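PDB 6JIL: cycloserine biosynthesis protein DcsG from Streptomyces lavendulae, which catalyses the magnesium- and ATP-dependent cyclisation of O-ureido-D-serine to the antibiotic D-cycloserine, releasing ammonium, ADP, phosphate and carbon dioxide. Local coordinates for residues F48-F53 with V76-T81; P84-A89 with E271-S276. All blocks are in the same frame, centred on the assembly; numbering follows the deposited sequence.

In the fold
Interaction 1 closes first along the chain, joining strand 50-55 to the short strand 78-79 at one edge of the four-stranded parallel sheet. Helix 83-89 follows almost at once, and interaction 2 sets it against the loop after strand 265-271, an outermost strand of the five-stranded antiparallel sheet of the ATP-grasp region. The two contacts lie about 14 Å apart, centre to centre, and touch directly: Thr81 packs on Val86 and Leu272, and Phe53 on Cys273 and Glu274. Packing between the two contacts thus links the edge of the parallel sheet to the loop that follows Glu271, a magnesium ligand and probable active-site residue.

Interaction 1: F48-F53 with V76-T81; sequences FEAVVF and VTRLIT
Val51 and Leu79 pair as neighbours on parallel strands, their CA atoms 5.0 Å apart, and the touching parts, 48-53 and 77-81, run 25° apart from end to end. Two backbone bonds hold the register: Val51 N donates to Arg78 O at 2.9 Å, and Ile80 N returns a straighter bond to Val51 O (N-H...O 174°). The second strand is short, and the 76-81 segment is loop or turn around it. Before the strands pair, the hydroxyl of Thr77 reaches across, OG1 donating to Phe48 O at 2.9 Å from well above the carbonyl plane. With OG1 anti to the backbone N (chi1 177°), the methyl CG2 is left in the crowded position between N and the carbonyl carbon, where it meets Val51 CG2.

Leu79 and Val51 share one face of the sheet. The CD2 branch of Leu79 lies against Val51 CB and approaches Phe53 CZ to 3.6 Å, the side chains of Leu79 and Phe53 crossing obliquely. Thr81 OG1 comes to the edge of the Phe53 ring, near its plane, and a water accepts from Phe53 N and also hydrogen-bonds to the Thr81 hydroxyl. On the other side, Ile80 packs CG1 tightly on Val52 CG2 (3.3 Å) and sends CD1 to Ala50 CB. That same CD1 lies over the centre of the Arg78 guanidinium, whose NH1 bonds to Arg296 O.

The pair closes the beta-alpha-beta unit formed by strand 50-55, helix 63-76 and strand 78-79. Leu79 packs on Val73 and Ser74 of that helix, and Phe53 on Phe69 and Cys70. Strand 50-55 is bonded on its other edge to strand 4-8, placing strand 78-79 at the edge of the parallel sheet.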
ATOM      1  N   PHE A  48     -25.295   0.104  -6.029  1.00 23.94           N
ATOM      2  CA  PHE A  48     -24.717   0.310  -4.707  1.00 24.53           C
ATOM      3  C   PHE A  48     -24.813   1.719  -4.133  1.00 25.24           C
ATOM      4  O   PHE A  48     -24.834   2.709  -4.861  1.00 26.78           O
ATOM      5  CB  PHE A  48     -23.246  -0.116  -4.705  1.00 22.91           C
ATOM      6  CG  PHE A  48     -23.017  -1.498  -5.231  1.00 22.18           C
ATOM      7  CD1 PHE A  48     -22.578  -1.697  -6.532  1.00 21.09           C
ATOM      8  CD2 PHE A  48     -23.268  -2.606  -4.433  1.00 21.60           C
ATOM      9  CE1 PHE A  48     -22.394  -2.979  -7.025  1.00 22.90           C
ATOM     10  CE2 PHE A  48     -23.089  -3.890  -4.917  1.00 21.52           C
ATOM     11  CZ  PHE A  48     -22.650  -4.079  -6.216  1.00 21.51           C
ATOM     12  N   GLU A  49     -24.861   1.787  -2.808  1.00 25.36           N
ATOM     13  CA  GLU A  49     -24.926   3.052  -2.086  1.00 25.15           C
ATOM     14  C   GLU A  49     -23.513   3.607  -2.140  1.00 21.83           C
ATOM     15  O   GLU A  49     -23.299   4.796  -2.325  1.00 23.51           O
ATOM     16  CB  GLU A  49     -25.313   2.804  -0.624  1.00 29.43           C
ATOM     17  CG  GLU A  49     -25.906   4.000   0.090  1.00 36.68           C
ATOM     18  CD  GLU A  49     -27.397   4.146  -0.178  1.00 42.72           C
ATOM     19  OE1 GLU A  49     -27.986   5.174   0.229  1.00 44.46           O
ATOM     20  OE2 GLU A  49     -27.980   3.222  -0.792  1.00 43.26           O
ATOM     21  N   ALA A  50     -22.551   2.714  -1.967  1.00 18.74           N
ATOM     22  CA  ALA A  50     -21.148   3.075  -1.997  1.00 18.33           C
ATOM     23  C   ALA A  50     -20.312   1.862  -2.384  1.00 17.92           C
ATOM     24  O   ALA A  50     -20.808   0.739  -2.460  1.00 15.90           O
ATOM     25  CB  ALA A  50     -20.705   3.602  -0.641  1.00 17.90           C
ATOM     26  N   VAL A  51     -19.031   2.110  -2.619  1.00 16.92           N
ATOM     27  CA  VAL A  51     -18.096   1.073  -3.005  1.00 15.64           C
ATOM     28  C   VAL A  51     -16.814   1.199  -2.194  1.00 15.26           C
ATOM     29  O   VAL A  51     -16.367   2.304  -1.902  1.00 14.55           O
ATOM     30  CB  VAL A  51     -17.760   1.189  -4.514  1.00 14.64           C
ATOM     31  CG1 VAL A  51     -16.591   0.302  -4.865  1.00 13.11           C
ATOM     32  CG2 VAL A  51     -18.978   0.797  -5.344  1.00 15.76           C
ATOM     33  N   VAL A  52     -16.250   0.058  -1.809  1.00 15.78           N
ATOM     34  CA  VAL A  52     -14.991   0.010  -1.076  1.00 15.86           C
ATOM     35  C   VAL A  52     -14.045  -0.936  -1.811  1.00 17.31           C
ATOM     36  O   VAL A  52     -14.413  -2.063  -2.161  1.00 15.83           O
ATOM     37  CB  VAL A  52     -15.157  -0.501   0.375  1.00 16.19           C
ATOM     38  CG1 VAL A  52     -13.792  -0.809   0.977  1.00 11.83           C
ATOM     39  CG2 VAL A  52     -15.848   0.549   1.217  1.00 16.13           C
ATOM     40  N   PHE A  53     -12.829  -0.464  -2.055  1.00 16.39           N
ATOM     41  CA  PHE A  53     -11.833  -1.270  -2.745  1.00 15.69           C
ATOM     42  C   PHE A  53     -11.069  -2.087  -1.711  1.00 14.69           C
ATOM     43  O   PHE A  53     -10.284  -1.556  -0.924  1.00 14.13           O
ATOM     44  CB  PHE A  53     -10.892  -0.365  -3.529  1.00 10.95           C
ATOM     45  CG  PHE A  53     -11.598   0.530  -4.496  1.00 10.95           C
ATOM     46  CD1 PHE A  53     -11.570   1.907  -4.340  1.00 11.94           C
ATOM     47  CD2 PHE A  53     -12.278  -0.000  -5.578  1.00 10.81           C
ATOM     48  CE1 PHE A  53     -12.211   2.742  -5.256  1.00  9.42           C
ATOM     49  CE2 PHE A  53     -12.916   0.828  -6.491  1.00 11.79           C
ATOM     50  CZ  PHE A  53     -12.877   2.205  -6.325  1.00  9.38           C
ATOM     51  N   VAL A  76     -21.318   6.676 -11.227  1.00 24.71           N
ATOM     52  CA  VAL A  76     -22.581   5.998 -10.979  1.00 24.34           C
ATOM     53  C   VAL A  76     -22.907   5.733  -9.507  1.00 24.14           C
ATOM     54  O   VAL A  76     -24.055   5.439  -9.160  1.00 24.24           O
ATOM     55  CB  VAL A  76     -22.624   4.674 -11.786  1.00 24.57           C
ATOM     56  CG1 VAL A  76     -21.996   3.534 -10.995  1.00 24.05           C
ATOM     57  CG2 VAL A  76     -24.044   4.368 -12.186  1.00 28.41           C
ATOM     58  N   THR A  77     -21.903   5.838  -8.641  1.00 22.42           N
ATOM     59  CA  THR A  77     -22.108   5.613  -7.212  1.00 21.84           C
ATOM     60  C   THR A  77     -20.987   6.252  -6.417  1.00 21.44           C
ATOM     61  O   THR A  77     -19.976   6.664  -6.982  1.00 23.30           O
ATOM     62  CB  THR A  77     -22.162   4.108  -6.861  1.00 22.61           C
ATOM     63  OG1 THR A  77     -22.284   3.956  -5.440  1.00 22.68           O
ATOM     64  CG2 THR A  77     -20.904   3.396  -7.328  1.00 22.67           C
ATOM     65  N   ARG A  78     -21.168   6.322  -5.103  1.00 20.34           N
ATOM     66  CA  ARG A  78     -20.182   6.927  -4.215  1.00 20.01           C
ATOM     67  C   ARG A  78     -19.003   6.026  -3.834  1.00 19.45           C
ATOM     68  O   ARG A  78     -19.185   4.878  -3.421  1.00 19.51           O
ATOM     69  CB  ARG A  78     -20.873   7.407  -2.935  1.00 18.91           C
ATOM     70  CG  ARG A  78     -19.911   7.963  -1.904  1.00 21.26           C
ATOM     71  CD  ARG A  78     -20.534   8.046  -0.513  1.00 22.80           C
ATOM     72  NE  ARG A  78     -19.539   8.434   0.487  1.00 24.15           N
ATOM     73  CZ  ARG A  78     -19.773   8.496   1.795  1.00 23.92           C
ATOM     74  NH1 ARG A  78     -20.976   8.195   2.266  1.00 23.01           N
ATOM     75  NH2 ARG A  78     -18.804   8.857   2.631  1.00 20.72           N
ATOM     76  N   LEU A  79     -17.792   6.553  -3.960  1.00 19.81           N
ATOM     77  CA  LEU A  79     -16.601   5.797  -3.582  1.00 19.95           C
ATOM     78  C   LEU A  79     -16.178   6.241  -2.179  1.00 20.73           C
ATOM     79  O   LEU A  79     -16.013   7.436  -1.933  1.00 20.00           O
ATOM     80  CB  LEU A  79     -15.453   6.067  -4.556  1.00 17.72           C
ATOM     81  CG  LEU A  79     -15.674   5.736  -6.029  1.00 17.77           C
ATOM     82  CD1 LEU A  79     -14.470   6.208  -6.811  1.00 15.65           C
ATOM     83  CD2 LEU A  79     -15.878   4.232  -6.211  1.00 19.34           C
ATOM     84  N   ILE A  80     -16.023   5.293  -1.259  1.00 20.36           N
ATOM     85  CA  ILE A  80     -15.601   5.641   0.097  1.00 22.96           C
ATOM     86  C   ILE A  80     -14.262   6.375   0.003  1.00 21.65           C
ATOM     87  O   ILE A  80     -14.028   7.355   0.709  1.00 20.72           O
ATOM     88  CB  ILE A  80     -15.458   4.391   0.997  1.00 24.03           C
ATOM     89  CG1 ILE A  80     -16.824   3.713   1.159  1.00 25.17           C
ATOM     90  CG2 ILE A  80     -14.919   4.788   2.354  1.00 24.67           C
ATOM     91  CD1 ILE A  80     -17.914   4.645   1.671  1.00 23.64           C
ATOM     92  N   THR A  81     -13.387   5.887  -0.870  1.00 20.78           N
ATOM     93  CA  THR A  81     -12.100   6.533  -1.104  1.00 20.33           C
ATOM     94  C   THR A  81     -12.277   7.230  -2.450  1.00 20.22           C
ATOM     95  O   THR A  81     -12.196   6.587  -3.495  1.00 18.99           O
ATOM     96  CB  THR A  81     -10.939   5.514  -1.210  1.00 19.67           C
ATOM     97  OG1 THR A  81     -11.234   4.543  -2.223  1.00 19.94           O
ATOM     98  CG2 THR A  81     -10.721   4.814   0.123  1.00 19.95           C
TER
HETATM   99  O   HOH W   1     -11.930   1.823  -0.993  1.00 20.31           O

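Interaction 2: P84-A89 with E271-S276; sequences PLVRWA and ELCEPS. With MG (magnesium ion), chain I.
Leu272 packs against helix 83-89, touching the side chains of Leu85, Trp88 and Ala89. Its CB meets Leu85 CD2 at 3.9 Å, the two leucine side chains crossing at about a right angle, and also faces the methyl of Ala89. The CD1 branch of Leu272 comes to the edge of the Trp88 indole, 4.0 Å from CZ3 and near the ring plane. Cys273 lies beside it: its CB packs on Ala89 CB, while SG, anti to the backbone N (chi1 -178°), sits 4.1 Å from both Val86 methyls, CG1 and CG2.

No direct hydrogen bond crosses this apolar contact, but a water accepts from Cys273 N and donates to Glu274 OE1, with a weak bond to Ala89 O. At the end of strand 265-271, the CB of Glu271 is directed away from the helix, and its chain, extended beyond CG, carries OE2 to the magnesium ion at 2.2 Å; Glu269 completes the protein's share of the site, and Arg254 forms a salt bridge with OE1.

The contact joins helix 83-89 to the loop after the metal-binding strand of the ATP-grasp region; helix 227-244 packs on Trp88 and Leu272, and strand 50-55 on Val86.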
ATOM      1  N   PRO A  84      -9.407  11.400  -6.049  1.00 20.04           N
ATOM      2  CA  PRO A  84      -8.118  12.021  -5.723  1.00 18.81           C
ATOM      3  C   PRO A  84      -7.277  11.092  -4.843  1.00 18.31           C
ATOM      4  O   PRO A  84      -6.093  10.883  -5.107  1.00 17.49           O
ATOM      5  CB  PRO A  84      -8.525  13.308  -5.006  1.00 16.49           C
ATOM      6  CG  PRO A  84      -9.803  13.662  -5.688  1.00 18.21           C
ATOM      7  CD  PRO A  84     -10.518  12.322  -5.761  1.00 18.00           C
ATOM      8  N   LEU A  85      -7.908  10.529  -3.812  1.00 17.07           N
ATOM      9  CA  LEU A  85      -7.239   9.609  -2.889  1.00 16.84           C
ATOM     10  C   LEU A  85      -6.763   8.364  -3.633  1.00 15.12           C
ATOM     11  O   LEU A  85      -5.640   7.912  -3.446  1.00 15.66           O
ATOM     12  CB  LEU A  85      -8.198   9.171  -1.773  1.00 17.30           C
ATOM     13  CG  LEU A  85      -7.652   8.756  -0.397  1.00 18.24           C
ATOM     14  CD1 LEU A  85      -8.632   7.792   0.234  1.00 14.31           C
ATOM     15  CD2 LEU A  85      -6.285   8.114  -0.502  1.00 16.72           C
ATOM     16  N   VAL A  86      -7.624   7.805  -4.473  1.00 14.32           N
ATOM     17  CA  VAL A  86      -7.273   6.609  -5.226  1.00 16.27           C
ATOM     18  C   VAL A  86      -6.035   6.786  -6.105  1.00 17.68           C
ATOM     19  O   VAL A  86      -5.094   5.998  -6.012  1.00 18.92           O
ATOM     20  CB  VAL A  86      -8.458   6.139  -6.109  1.00 18.17           C
ATOM     21  CG1 VAL A  86      -8.025   4.971  -7.011  1.00 15.78           C
ATOM     22  CG2 VAL A  86      -9.625   5.716  -5.217  1.00 16.18           C
ATOM     23  N   ARG A  87      -6.025   7.811  -6.954  1.00 17.76           N
ATOM     24  CA  ARG A  87      -4.883   8.039  -7.838  1.00 20.18           C
ATOM     25  C   ARG A  87      -3.596   8.248  -7.050  1.00 19.11           C
ATOM     26  O   ARG A  87      -2.528   7.767  -7.434  1.00 19.67           O
ATOM     27  CB  ARG A  87      -5.104   9.272  -8.726  1.00 21.89           C
ATOM     28  CG  ARG A  87      -6.363   9.251  -9.568  1.00 25.46           C
ATOM     29  CD  ARG A  87      -6.389  10.418 -10.555  1.00 27.17           C
ATOM     30  NE  ARG A  87      -7.759  10.841 -10.841  1.00 32.94           N
ATOM     31  CZ  ARG A  87      -8.435  11.747 -10.131  1.00 34.72           C
ATOM     32  NH1 ARG A  87      -7.868  12.342  -9.088  1.00 35.22           N
ATOM     33  NH2 ARG A  87      -9.690  12.046 -10.452  1.00 35.99           N
ATOM     34  N   TRP A  88      -3.714   8.981  -5.949  1.00 18.11           N
ATOM     35  CA  TRP A  88      -2.578   9.306  -5.095  1.00 17.45           C
ATOM     36  C   TRP A  88      -2.058   8.096  -4.308  1.00 17.94           C
ATOM     37  O   TRP A  88      -0.844   7.905  -4.180  1.00 16.10           O
ATOM     38  CB  TRP A  88      -2.983  10.418  -4.121  1.00 16.58           C
ATOM     39  CG  TRP A  88      -1.841  11.043  -3.371  1.00 16.43           C
ATOM     40  CD1 TRP A  88      -0.912  11.908  -3.868  1.00 15.21           C
ATOM     41  CD2 TRP A  88      -1.496  10.833  -1.998  1.00 14.43           C
ATOM     42  NE1 TRP A  88      -0.011  12.247  -2.895  1.00 12.76           N
ATOM     43  CE2 TRP A  88      -0.343  11.603  -1.736  1.00 14.30           C
ATOM     44  CE3 TRP A  88      -2.047  10.069  -0.965  1.00 13.78           C
ATOM     45  CZ2 TRP A  88       0.274  11.631  -0.481  1.00 13.66           C
ATOM     46  CZ3 TRP A  88      -1.432  10.095   0.288  1.00 16.42           C
ATOM     47  CH2 TRP A  88      -0.281  10.874   0.514  1.00 13.90           C
ATOM     48  N   ALA A  89      -2.983   7.278  -3.805  1.00 17.04           N
ATOM     49  CA  ALA A  89      -2.636   6.116  -2.999  1.00 17.92           C
ATOM     50  C   ALA A  89      -2.067   4.956  -3.786  1.00 18.84           C
ATOM     51  O   ALA A  89      -1.371   4.120  -3.227  1.00 20.16           O
ATOM     52  CB  ALA A  89      -3.860   5.647  -2.201  1.00 20.45           C
ATOM     53  N   GLU A 271      -0.666   2.142   2.548  1.00 20.63           N
ATOM     54  CA  GLU A 271      -1.810   1.761   1.714  1.00 20.84           C
ATOM     55  C   GLU A 271      -3.130   2.313   2.239  1.00 19.31           C
ATOM     56  O   GLU A 271      -3.600   1.939   3.320  1.00 18.35           O
ATOM     57  CB  GLU A 271      -1.875   0.236   1.582  1.00 20.34           C
ATOM     58  CG  GLU A 271      -0.834  -0.311   0.615  1.00 22.73           C
ATOM     59  CD  GLU A 271      -0.730  -1.818   0.650  1.00 22.79           C
ATOM     60  OE1 GLU A 271      -1.773  -2.499   0.619  1.00 24.56           O
ATOM     61  OE2 GLU A 271       0.401  -2.324   0.705  1.00 23.09           O
ATOM     62  N   LEU A 272      -3.736   3.189   1.447  1.00 18.02           N
ATOM     63  CA  LEU A 272      -4.981   3.834   1.829  1.00 19.41           C
ATOM     64  C   LEU A 272      -6.170   3.497   0.947  1.00 20.38           C
ATOM     65  O   LEU A 272      -7.318   3.746   1.324  1.00 21.98           O
ATOM     66  CB  LEU A 272      -4.769   5.343   1.826  1.00 18.02           C
ATOM     67  CG  LEU A 272      -3.478   5.751   2.531  1.00 16.32           C
ATOM     68  CD1 LEU A 272      -3.307   7.247   2.447  1.00 15.97           C
ATOM     69  CD2 LEU A 272      -3.513   5.279   3.981  1.00 16.05           C
ATOM     70  N   CYS A 273      -5.900   2.935  -0.224  1.00 20.99           N
ATOM     71  CA  CYS A 273      -6.961   2.601  -1.160  1.00 21.07           C
ATOM     72  C   CYS A 273      -7.521   1.206  -0.964  1.00 20.38           C
ATOM     73  O   CYS A 273      -8.689   1.059  -0.623  1.00 20.21           O
ATOM     74  CB  CYS A 273      -6.460   2.747  -2.591  1.00 22.22           C
ATOM     75  SG  CYS A 273      -7.720   2.396  -3.816  1.00 30.05           S
ATOM     76  N   GLU A 274      -6.690   0.191  -1.194  1.00 18.18           N
ATOM     77  CA  GLU A 274      -7.095  -1.205  -1.040  1.00 17.43           C
ATOM     78  C   GLU A 274      -6.043  -1.985  -0.239  1.00 15.89           C
ATOM     79  O   GLU A 274      -5.403  -2.898  -0.754  1.00 15.81           O
ATOM     80  CB  GLU A 274      -7.286  -1.844  -2.417  1.00 17.73           C
ATOM     81  CG  GLU A 274      -6.303  -1.372  -3.476  1.00 19.37           C
ATOM     82  CD  GLU A 274      -4.856  -1.471  -3.031  1.00 23.35           C
ATOM     83  OE1 GLU A 274      -4.447  -0.690  -2.143  1.00 24.19           O
ATOM     84  OE2 GLU A 274      -4.127  -2.334  -3.562  1.00 25.07           O
ATOM     85  N   PRO A 275      -5.865  -1.637   1.041  1.00 15.88           N
ATOM     86  CA  PRO A 275      -4.882  -2.304   1.893  1.00 15.10           C
ATOM     87  C   PRO A 275      -5.275  -3.630   2.507  1.00 16.84           C
ATOM     88  O   PRO A 275      -6.447  -3.888   2.807  1.00 17.35           O
ATOM     89  CB  PRO A 275      -4.661  -1.288   2.989  1.00 15.16           C
ATOM     90  CG  PRO A 275      -6.076  -0.798   3.212  1.00 11.50           C
ATOM     91  CD  PRO A 275      -6.537  -0.553   1.789  1.00 15.40           C
ATOM     92  N   SER A 276      -4.275  -4.477   2.686  1.00 15.83           N
ATOM     93  CA  SER A 276      -4.492  -5.716   3.393  1.00 16.06           C
ATOM     94  C   SER A 276      -4.454  -5.090   4.787  1.00 14.45           C
ATOM     95  O   SER A 276      -3.544  -4.310   5.096  1.00 13.66           O
ATOM     96  CB  SER A 276      -3.313  -6.662   3.204  1.00 16.15           C
ATOM     97  OG  SER A 276      -3.220  -7.583   4.279  1.00 19.38           O
TER
HETATM   98 MG    MG I 405       1.967  -2.388  -0.866  1.00 20.36          MG
HETATM   99  O   HOH W   2      -3.488   2.235  -1.391  1.00 29.36           O
HETATM  100  O   HOH W   3       1.117  -1.509  -2.810  1.00 13.47           O